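Local coordinates for mitochondrial dynamics protein MID49 (Mus musculus, PDB 4WOY) that acts as a mitochondrial outer-membrane receptor that recruits the fission GTPase Drp1 to the mitochondrial surface and regulates its activity, at residues Thr65-Leu75 / Leu172-Val182; Ala28-Gln36 / Ala50-Tyr58. The protein carries 1 engineered substitution. All blocks are in the same frame, centred on the assembly; numbering follows the deposited sequence.

Overall arrangement
The cytoplasmic nucleotidyltransferase-like domain of MiD49 illustrates how a local helix-strand contact and a long-range strand pair meet in one sheet. Contact 2 comes first along the chain, joining helix 18-42 to the segment that carries strand 52-54; contact 1 follows in series, pairing strand 69-74 with the distant strand 173-182. Their centres lie about 7 Å apart and they touch directly, because strand 69-74 lies between strands 52-54 and 173-182 in one mixed sheet. Contact 1 is the one parallel pairing in an otherwise antiparallel set of strand pairs, and contact 2 packs the helix on the adjoining strand. The two contacts thus build the same MID51-like part of the receptor.

Contact 1 (Thr65-Leu75 / Leu172-Val182); sequences TAEHVRLLAPL and LEFTLAVLMVV
Leu71 is tied to strand 173-182 through both of its backbone polar atoms, its N donating to Ala177 O at 2.8 Å and its O receiving Leu179 N in an almost straight bond (N-H...O 175°). Leu179 in turn passes the ladder on through its own O to Ala73 N, and Val181 takes the next step, donating to Ala73 O and accepting from Leu75 N. Each of these residues therefore bonds the two neighbours of the residue it faces, which is the signature of parallel strands. Such a parallel pair belongs to the central sheet of the nucleotidyltransferase fold, consistent with the family to which this domain is assigned.

The side chains alternate between two faces. Leu179 and Val181 share theirs with Arg70, Leu72 and Pro74. With CG anti to its own carbonyl carbon (chi1 -57°), Leu179 brings CD1 up to Leu72 CD2 at 3.7 Å and to Arg70 CB at 3.9 Å; the same methyl lies over one face of the Arg70 guanidinium, toward its rim, while the charged end makes a salt bridge with Asp208. Val181 splits its branches: CG1 reaches back to Leu72 CD2, whereas CG2 rests against Pro74 CA at 3.7 Å.

On the other face, Leu71 lines up with Val69 and Ala73, and its side chain meets Ala32 of helix 18-42. Beside it Leu176 CD2 packs on Val69 CG1 at 3.7 Å, the two side chains running alongside each other. Where the ladder begins, a water bridges Glu67 O and Thr175 N, and Thr175 CG2 sits over the His68 ring in a CH-pi contact, 4.0 Å from the ring centroid.

Contact 2 (Ala28-Gln36 / Ala50-Tyr58); sequences AGDIALELQ and ALVPGGPLY
Leu51 packs against the side of helix 18-42, between Ala32, Leu35 and Gln36, and with the first two forms the tight, buried part of the contact. Its CD1 meets Leu35 CG at 3.7 Å, the two side chains crossing at about a right angle, and also lies against Ala32 O, the carbonyl that receives Gln36 N within the helix. Leu51 CG, meanwhile, rests on Gln36 CB at 3.8 Å. The side chain of Gln36 leaves the helix with CG opposite the backbone N (chi1 -171°) and stays extended, which carries its amide past the leucine to the main chain behind it. There OE1 accepts Leu51 N at 3.2 Å, a bent bond (N-H...O 145°) with the donor standing 53° above the carbonyl plane. Ala50, beside that amide, is the exposed margin of this tight end.

Toward Gly29, Pro53 and Tyr58, all partly exposed, the packing is looser. Pro53 stands back, its ring no nearer than 4.5 Å to Gly29 CA and Ala32 CB, whereas Tyr58 OH reaches Ala28 CB at 3.6 Å. The tyrosine ring is backed by its own segment, Pro53 O lying over the ring centre. After extended Gly54 the chain turns through Gly55-Tyr58, closed by Tyr58 N to Gly55 O, and Gly55 takes a positive phi that suits glycine. A glycine pair at the end of a short strand that follows a helix recalls the hG[GS] signature of nucleotidyltransferases.

Strand 52-54 is joined to strand 69-74 by backbone hydrogen bonds of Val52 with Leu72 and of Gly54 with Arg70. Helix 18-42 lies across this pair, Leu35 on Leu71, and Ala28 reaches on to Phe174 and Leu176 of strand 173-182, while Ile31 and Glu34 contact helix 143-150.

Contact 1 (Thr65-Leu75 / Leu172-Val182)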
loop_
_atom_site.group_PDB
_atom_site.type_symbol
_atom_site.label_atom_id
_atom_site.label_comp_id
_atom_site.label_asym_id
_atom_site.label_seq_id
_atom_site.Cartn_x
_atom_site.Cartn_y
_atom_site.Cartn_z
ATOM N N THR A 65 -12.797 3.847 0.438
ATOM C CA THR A 65 -11.795 4.358 -0.487
ATOM C C THR A 65 -10.922 5.420 0.164
ATOM O O THR A 65 -10.402 6.295 -0.522
ATOM C CB THR A 65 -12.458 4.954 -1.758
ATOM O OG1 THR A 65 -13.497 5.871 -1.377
ATOM C CG2 THR A 65 -13.077 3.859 -2.587
ATOM N N ALA A 66 -10.778 5.346 1.487
ATOM C CA ALA A 66 -9.922 6.278 2.228
ATOM C C ALA A 66 -8.506 6.167 1.719
ATOM O O ALA A 66 -7.843 7.176 1.486
ATOM C CB ALA A 66 -9.966 5.991 3.717
ATOM N N GLU A 67 -8.061 4.926 1.535
ATOM C CA GLU A 67 -6.755 4.632 0.966
ATOM C C GLU A 67 -6.864 4.405 -0.535
ATOM O O GLU A 67 -7.969 4.241 -1.085
ATOM C CB GLU A 67 -6.155 3.379 1.602
ATOM C CG GLU A 67 -6.133 3.390 3.096
ATOM C CD GLU A 67 -5.178 4.412 3.635
ATOM O OE1 GLU A 67 -4.130 4.638 2.988
ATOM O OE2 GLU A 67 -5.458 4.963 4.721
ATOM N N HIS A 68 -5.708 4.364 -1.188
ATOM C CA HIS A 68 -5.640 3.972 -2.588
ATOM C C HIS A 68 -6.236 2.589 -2.767
ATOM O O HIS A 68 -6.290 1.784 -1.829
ATOM C CB HIS A 68 -4.196 3.949 -3.098
ATOM C CG HIS A 68 -3.599 5.303 -3.263
ATOM N ND1 HIS A 68 -4.312 6.460 -3.062
ATOM C CD2 HIS A 68 -2.343 5.690 -3.612
ATOM C CE1 HIS A 68 -3.531 7.506 -3.272
ATOM N NE2 HIS A 68 -2.334 7.059 -3.614
ATOM N N VAL A 69 -6.700 2.332 -3.977
ATOM C CA VAL A 69 -7.133 1.017 -4.370
ATOM C C VAL A 69 -6.012 0.429 -5.236
ATOM O O VAL A 69 -5.620 1.016 -6.262
ATOM C CB VAL A 69 -8.460 1.075 -5.116
ATOM C CG1 VAL A 69 -8.907 -0.331 -5.557
ATOM C CG2 VAL A 69 -9.500 1.784 -4.250
ATOM N N ARG A 70 -5.464 -0.700 -4.797
ATOM C CA ARG A 70 -4.359 -1.313 -5.525
ATOM C C ARG A 70 -4.855 -2.027 -6.781
ATOM O O ARG A 70 -5.846 -2.765 -6.754
ATOM C CB ARG A 70 -3.579 -2.271 -4.618
ATOM C CG ARG A 70 -3.678 -1.893 -3.154
ATOM C CD ARG A 70 -2.420 -2.174 -2.340
ATOM N NE ARG A 70 -1.866 -3.495 -2.577
ATOM C CZ ARG A 70 -0.631 -3.840 -2.231
ATOM N NH1 ARG A 70 0.167 -2.969 -1.619
ATOM N NH2 ARG A 70 -0.192 -5.057 -2.498
ATOM N N LEU A 71 -4.193 -1.741 -7.894
ATOM C CA LEU A 71 -4.412 -2.466 -9.125
ATOM C C LEU A 71 -3.091 -3.184 -9.445
ATOM O O LEU A 71 -2.113 -2.572 -9.915
ATOM C CB LEU A 71 -4.849 -1.519 -10.232
ATOM C CG LEU A 71 -5.515 -2.178 -11.427
ATOM C CD1 LEU A 71 -6.658 -3.034 -10.921
ATOM C CD2 LEU A 71 -6.023 -1.136 -12.408
ATOM N N LEU A 72 -3.067 -4.480 -9.138
ATOM C CA LEU A 72 -1.868 -5.296 -9.266
ATOM C C LEU A 72 -1.763 -5.843 -10.674
ATOM O O LEU A 72 -2.714 -6.437 -11.167
ATOM C CB LEU A 72 -1.886 -6.457 -8.281
ATOM C CG LEU A 72 -1.974 -6.167 -6.791
ATOM C CD1 LEU A 72 -1.581 -7.401 -5.990
ATOM C CD2 LEU A 72 -1.119 -4.967 -6.426
ATOM N N ALA A 73 -0.621 -5.603 -11.319
ATOM C CA ALA A 73 -0.293 -6.180 -12.622
ATOM C C ALA A 73 0.946 -7.083 -12.466
ATOM O O ALA A 73 2.080 -6.598 -12.473
ATOM C CB ALA A 73 -0.061 -5.078 -13.674
ATOM N N PRO A 74 0.725 -8.394 -12.267
ATOM C CA PRO A 74 1.852 -9.304 -11.997
ATOM C C PRO A 74 2.667 -9.653 -13.232
ATOM O O PRO A 74 2.124 -10.056 -14.248
ATOM C CB PRO A 74 1.174 -10.550 -11.418
ATOM C CG PRO A 74 -0.241 -10.502 -11.936
ATOM C CD PRO A 74 -0.588 -9.044 -12.072
ATOM N N LEU A 75 3.979 -9.477 -13.128
ATOM C CA LEU A 75 4.889 -9.934 -14.161
ATOM C C LEU A 75 5.002 -11.440 -14.045
ATOM O O LEU A 75 5.060 -11.963 -12.924
ATOM C CB LEU A 75 6.263 -9.289 -14.002
ATOM C CG LEU A 75 6.453 -7.849 -14.471
ATOM C CD1 LEU A 75 5.889 -6.851 -13.452
ATOM C CD2 LEU A 75 7.933 -7.617 -14.766
ATOM N N LEU A 172 -18.842 9.636 -4.505
ATOM C CA LEU A 172 -17.633 8.812 -4.430
ATOM C C LEU A 172 -16.508 9.446 -5.203
ATOM O O LEU A 172 -16.752 10.093 -6.177
ATOM C CB LEU A 172 -17.893 7.424 -4.982
ATOM C CG LEU A 172 -17.010 6.440 -4.264
ATOM C CD1 LEU A 172 -17.600 6.177 -2.892
ATOM C CD2 LEU A 172 -16.892 5.174 -5.110
ATOM N N GLU A 173 -15.284 9.289 -4.724
ATOM C CA GLU A 173 -14.069 9.675 -5.434
ATOM C C GLU A 173 -13.031 8.671 -5.048
ATOM O O GLU A 173 -12.981 8.330 -3.871
ATOM C CB GLU A 173 -13.596 11.061 -5.024
ATOM C CG GLU A 173 -14.251 12.209 -5.724
ATOM C CD GLU A 173 -13.868 13.542 -5.099
ATOM O OE1 GLU A 173 -13.412 13.541 -3.935
ATOM O OE2 GLU A 173 -14.049 14.593 -5.750
ATOM N N PHE A 174 -12.181 8.212 -5.964
ATOM C CA PHE A 174 -11.004 7.476 -5.496
ATOM C C PHE A 174 -9.846 7.312 -6.473
ATOM O O PHE A 174 -9.930 7.662 -7.646
ATOM C CB PHE A 174 -11.404 6.094 -4.984
ATOM C CG PHE A 174 -11.937 5.184 -6.029
ATOM C CD1 PHE A 174 -13.280 5.186 -6.342
ATOM C CD2 PHE A 174 -11.099 4.296 -6.680
ATOM C CE1 PHE A 174 -13.786 4.331 -7.287
ATOM C CE2 PHE A 174 -11.597 3.439 -7.644
ATOM C CZ PHE A 174 -12.945 3.454 -7.936
ATOM N N THR A 175 -8.758 6.752 -5.950
ATOM C CA THR A 175 -7.520 6.617 -6.679
ATOM C C THR A 175 -7.111 5.162 -6.877
ATOM O O THR A 175 -7.171 4.365 -5.953
ATOM C CB THR A 175 -6.412 7.344 -5.951
ATOM O OG1 THR A 175 -6.801 8.708 -5.775
ATOM C CG2 THR A 175 -5.116 7.289 -6.746
ATOM N N LEU A 176 -6.713 4.821 -8.098
ATOM C CA LEU A 176 -6.165 3.510 -8.376
ATOM C C LEU A 176 -4.643 3.627 -8.466
ATOM O O LEU A 176 -4.111 4.497 -9.169
ATOM C CB LEU A 176 -6.730 2.928 -9.671
ATOM C CG LEU A 176 -8.160 2.380 -9.642
ATOM C CD1 LEU A 176 -8.713 2.311 -11.061
ATOM C CD2 LEU A 176 -8.246 1.008 -8.987
ATOM N N ALA A 177 -3.940 2.789 -7.717
ATOM C CA ALA A 177 -2.487 2.723 -7.871
ATOM C C ALA A 177 -2.168 1.537 -8.755
ATOM O O ALA A 177 -2.402 0.382 -8.369
ATOM C CB ALA A 177 -1.781 2.613 -6.521
ATOM N N VAL A 178 -1.662 1.804 -9.956
ATOM C CA VAL A 178 -1.319 0.719 -10.863
ATOM C C VAL A 178 0.041 0.181 -10.464
ATOM O O VAL A 178 1.047 0.889 -10.567
ATOM C CB VAL A 178 -1.284 1.165 -12.316
ATOM C CG1 VAL A 178 -1.001 -0.022 -13.203
ATOM C CG2 VAL A 178 -2.597 1.830 -12.694
ATOM N N LEU A 179 0.060 -1.063 -9.980
ATOM C CA LEU A 179 1.277 -1.639 -9.429
ATOM C C LEU A 179 1.760 -2.843 -10.204
ATOM O O LEU A 179 1.139 -3.913 -10.149
ATOM C CB LEU A 179 1.059 -2.039 -7.974
ATOM C CG LEU A 179 0.597 -0.931 -7.034
ATOM C CD1 LEU A 179 0.037 -1.554 -5.761
ATOM C CD2 LEU A 179 1.752 0.039 -6.710
ATOM N N MET A 180 2.882 -2.684 -10.907
ATOM C CA MET A 180 3.535 -3.851 -11.536
ATOM C C MET A 180 4.308 -4.609 -10.457
ATOM O O MET A 180 5.123 -4.023 -9.747
ATOM C CB MET A 180 4.466 -3.439 -12.684
ATOM C CG MET A 180 3.726 -3.026 -13.975
ATOM S SD MET A 180 4.790 -2.330 -15.250
ATOM C CE MET A 180 5.496 -0.906 -14.421
ATOM N N VAL A 181 4.030 -5.894 -10.298
ATOM C CA VAL A 181 4.552 -6.607 -9.149
ATOM C C VAL A 181 5.212 -7.927 -9.527
ATOM O O VAL A 181 4.865 -8.533 -10.553
ATOM C CB VAL A 181 3.439 -6.842 -8.103
ATOM C CG1 VAL A 181 2.806 -5.506 -7.683
ATOM C CG2 VAL A 181 2.361 -7.774 -8.641
ATOM N N VAL A 182 6.211 -8.325 -8.727
ATOM C CA VAL A 182 6.810 -9.671 -8.810
ATOM C C VAL A 182 6.686 -10.333 -7.411
ATOM O O VAL A 182 6.607 -9.611 -6.389
ATOM C CB VAL A 182 8.297 -9.631 -9.293
ATOM C CG1 VAL A 182 8.440 -8.847 -10.591
ATOM C CG2 VAL A 182 9.176 -9.030 -8.271
HETATM O O HOH W 1 -8.749 6.258 -3.188
#

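Contact 2 (Ala28-Gln36 / Ala50-Tyr58)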
loop_
_atom_site.group_PDB
_atom_site.type_symbol
_atom_site.label_atom_id
_atom_site.label_comp_id
_atom_site.label_asym_id
_atom_site.label_seq_id
_atom_site.Cartn_x
_atom_site.Cartn_y
_atom_site.Cartn_z
ATOM N N ALA A 28 -13.739 0.005 -9.937
ATOM C CA ALA A 28 -12.360 -0.470 -9.919
ATOM C C ALA A 28 -12.209 -1.830 -10.611
ATOM O O ALA A 28 -11.223 -2.081 -11.300
ATOM C CB ALA A 28 -11.843 -0.558 -8.462
ATOM N N GLY A 29 -13.185 -2.707 -10.417
ATOM C CA GLY A 29 -13.176 -4.000 -11.060
ATOM C C GLY A 29 -13.309 -3.822 -12.549
ATOM O O GLY A 29 -12.609 -4.477 -13.330
ATOM N N ASP A 30 -14.200 -2.919 -12.953
ATOM C CA ASP A 30 -14.464 -2.699 -14.379
ATOM C C ASP A 30 -13.333 -1.973 -15.094
ATOM O O ASP A 30 -13.018 -2.288 -16.239
ATOM C CB ASP A 30 -15.762 -1.938 -14.563
ATOM C CG ASP A 30 -16.967 -2.794 -14.281
ATOM O OD1 ASP A 30 -16.948 -3.983 -14.653
ATOM O OD2 ASP A 30 -17.930 -2.281 -13.686
ATOM N N ILE A 31 -12.729 -1.003 -14.419
ATOM C CA ILE A 31 -11.562 -0.322 -14.952
ATOM C C ILE A 31 -10.421 -1.318 -15.176
ATOM O O ILE A 31 -9.706 -1.235 -16.170
ATOM C CB ILE A 31 -11.095 0.792 -14.009
ATOM C CG1 ILE A 31 -12.197 1.847 -13.875
ATOM C CG2 ILE A 31 -9.802 1.412 -14.514
ATOM C CD1 ILE A 31 -11.902 2.944 -12.901
ATOM N N ALA A 32 -10.280 -2.283 -14.276
ATOM C CA ALA A 32 -9.214 -3.274 -14.408
ATOM C C ALA A 32 -9.356 -4.110 -15.677
ATOM O O ALA A 32 -8.384 -4.317 -16.399
ATOM C CB ALA A 32 -9.181 -4.185 -13.187
ATOM N N LEU A 33 -10.575 -4.550 -15.965
ATOM C CA LEU A 33 -10.814 -5.388 -17.128
ATOM C C LEU A 33 -10.593 -4.657 -18.439
ATOM O O LEU A 33 -10.119 -5.263 -19.396
ATOM C CB LEU A 33 -12.234 -5.947 -17.091
ATOM C CG LEU A 33 -12.540 -6.874 -15.922
ATOM C CD1 LEU A 33 -13.944 -7.407 -16.063
ATOM C CD2 LEU A 33 -11.538 -8.004 -15.892
ATOM N N GLU A 34 -10.966 -3.378 -18.492
ATOM C CA GLU A 34 -10.696 -2.513 -19.652
ATOM C C GLU A 34 -9.198 -2.253 -19.832
ATOM O O GLU A 34 -8.647 -2.397 -20.918
ATOM C CB GLU A 34 -11.441 -1.178 -19.517
ATOM C CG GLU A 34 -12.904 -1.245 -19.896
ATOM C CD GLU A 34 -13.091 -1.782 -21.298
ATOM O OE1 GLU A 34 -12.470 -1.236 -22.226
ATOM O OE2 GLU A 34 -13.851 -2.749 -21.484
ATOM N N LEU A 35 -8.538 -1.894 -18.743
ATOM C CA LEU A 35 -7.107 -1.684 -18.757
ATOM C C LEU A 35 -6.358 -2.967 -19.116
ATOM O O LEU A 35 -5.347 -2.928 -19.835
ATOM C CB LEU A 35 -6.647 -1.189 -17.392
ATOM C CG LEU A 35 -5.182 -0.775 -17.274
ATOM C CD1 LEU A 35 -4.795 0.154 -18.406
ATOM C CD2 LEU A 35 -4.953 -0.104 -15.939
ATOM N N GLN A 36 -6.848 -4.102 -18.620
ATOM C CA GLN A 36 -6.237 -5.381 -18.952
ATOM C C GLN A 36 -6.400 -5.683 -20.440
ATOM O O GLN A 36 -5.490 -6.206 -21.099
ATOM C CB GLN A 36 -6.833 -6.515 -18.146
ATOM C CG GLN A 36 -6.059 -7.799 -18.338
ATOM C CD GLN A 36 -6.745 -8.958 -17.689
ATOM O OE1 GLN A 36 -7.170 -8.870 -16.537
ATOM N NE2 GLN A 36 -6.859 -10.063 -18.417
ATOM N N ALA A 50 -3.393 -11.445 -15.073
ATOM C CA ALA A 50 -4.606 -10.644 -14.967
ATOM C C ALA A 50 -4.476 -9.556 -13.902
ATOM O O ALA A 50 -3.913 -9.781 -12.831
ATOM C CB ALA A 50 -5.812 -11.559 -14.655
ATOM N N LEU A 51 -5.004 -8.378 -14.198
ATOM C CA LEU A 51 -4.985 -7.291 -13.237
ATOM C C LEU A 51 -5.869 -7.654 -12.048
ATOM O O LEU A 51 -6.991 -8.092 -12.216
ATOM C CB LEU A 51 -5.464 -5.980 -13.875
ATOM C CG LEU A 51 -4.768 -5.414 -15.120
ATOM C CD1 LEU A 51 -5.087 -3.937 -15.296
ATOM C CD2 LEU A 51 -3.262 -5.618 -15.058
ATOM N N VAL A 52 -5.341 -7.480 -10.845
ATOM C CA VAL A 52 -6.073 -7.767 -9.619
ATOM C C VAL A 52 -6.264 -6.509 -8.780
ATOM O O VAL A 52 -5.290 -5.905 -8.326
ATOM C CB VAL A 52 -5.354 -8.820 -8.744
ATOM C CG1 VAL A 52 -6.122 -9.053 -7.454
ATOM C CG2 VAL A 52 -5.137 -10.116 -9.519
ATOM N N PRO A 53 -7.522 -6.087 -8.608
ATOM C CA PRO A 53 -7.820 -4.987 -7.695
ATOM C C PRO A 53 -7.768 -5.469 -6.255
ATOM O O PRO A 53 -8.122 -6.616 -5.966
ATOM C CB PRO A 53 -9.236 -4.561 -8.107
ATOM C CG PRO A 53 -9.845 -5.795 -8.668
ATOM C CD PRO A 53 -8.707 -6.508 -9.374
ATOM N N GLY A 54 -7.289 -4.604 -5.367
ATOM C CA GLY A 54 -7.115 -4.964 -3.975
ATOM C C GLY A 54 -6.845 -3.741 -3.126
ATOM O O GLY A 54 -6.975 -2.605 -3.597
ATOM N N GLY A 55 -6.443 -3.985 -1.878
ATOM C CA GLY A 55 -6.236 -2.934 -0.903
ATOM C C GLY A 55 -7.321 -2.953 0.163
ATOM O O GLY A 55 -8.186 -3.839 0.167
ATOM N N PRO A 56 -7.271 -1.977 1.085
ATOM C CA PRO A 56 -8.187 -1.894 2.226
ATOM C C PRO A 56 -9.657 -1.858 1.812
ATOM O O PRO A 56 -10.524 -2.273 2.598
ATOM C CB PRO A 56 -7.781 -0.584 2.903
ATOM C CG PRO A 56 -6.320 -0.445 2.570
ATOM C CD PRO A 56 -6.222 -0.941 1.145
ATOM N N LEU A 57 -9.945 -1.365 0.612
ATOM C CA LEU A 57 -11.329 -1.379 0.134
ATOM C C LEU A 57 -11.857 -2.814 0.036
ATOM O O LEU A 57 -12.992 -3.097 0.413
ATOM C CB LEU A 57 -11.451 -0.701 -1.228
ATOM C CG LEU A 57 -12.766 -1.036 -1.938
ATOM C CD1 LEU A 57 -13.957 -0.407 -1.204
ATOM C CD2 LEU A 57 -12.730 -0.612 -3.405
ATOM N N TYR A 58 -11.005 -3.711 -0.460
ATOM C CA TYR A 58 -11.359 -5.119 -0.641
ATOM C C TYR A 58 -11.146 -5.988 0.584
ATOM O O TYR A 58 -11.847 -6.971 0.760
ATOM C CB TYR A 58 -10.567 -5.727 -1.814
ATOM C CG TYR A 58 -11.018 -5.227 -3.166
ATOM C CD1 TYR A 58 -10.556 -4.018 -3.675
ATOM C CD2 TYR A 58 -11.933 -5.943 -3.916
ATOM C CE1 TYR A 58 -10.981 -3.539 -4.910
ATOM C CE2 TYR A 58 -12.376 -5.471 -5.153
ATOM C CZ TYR A 58 -11.892 -4.269 -5.641
ATOM O OH TYR A 58 -12.322 -3.802 -6.863
#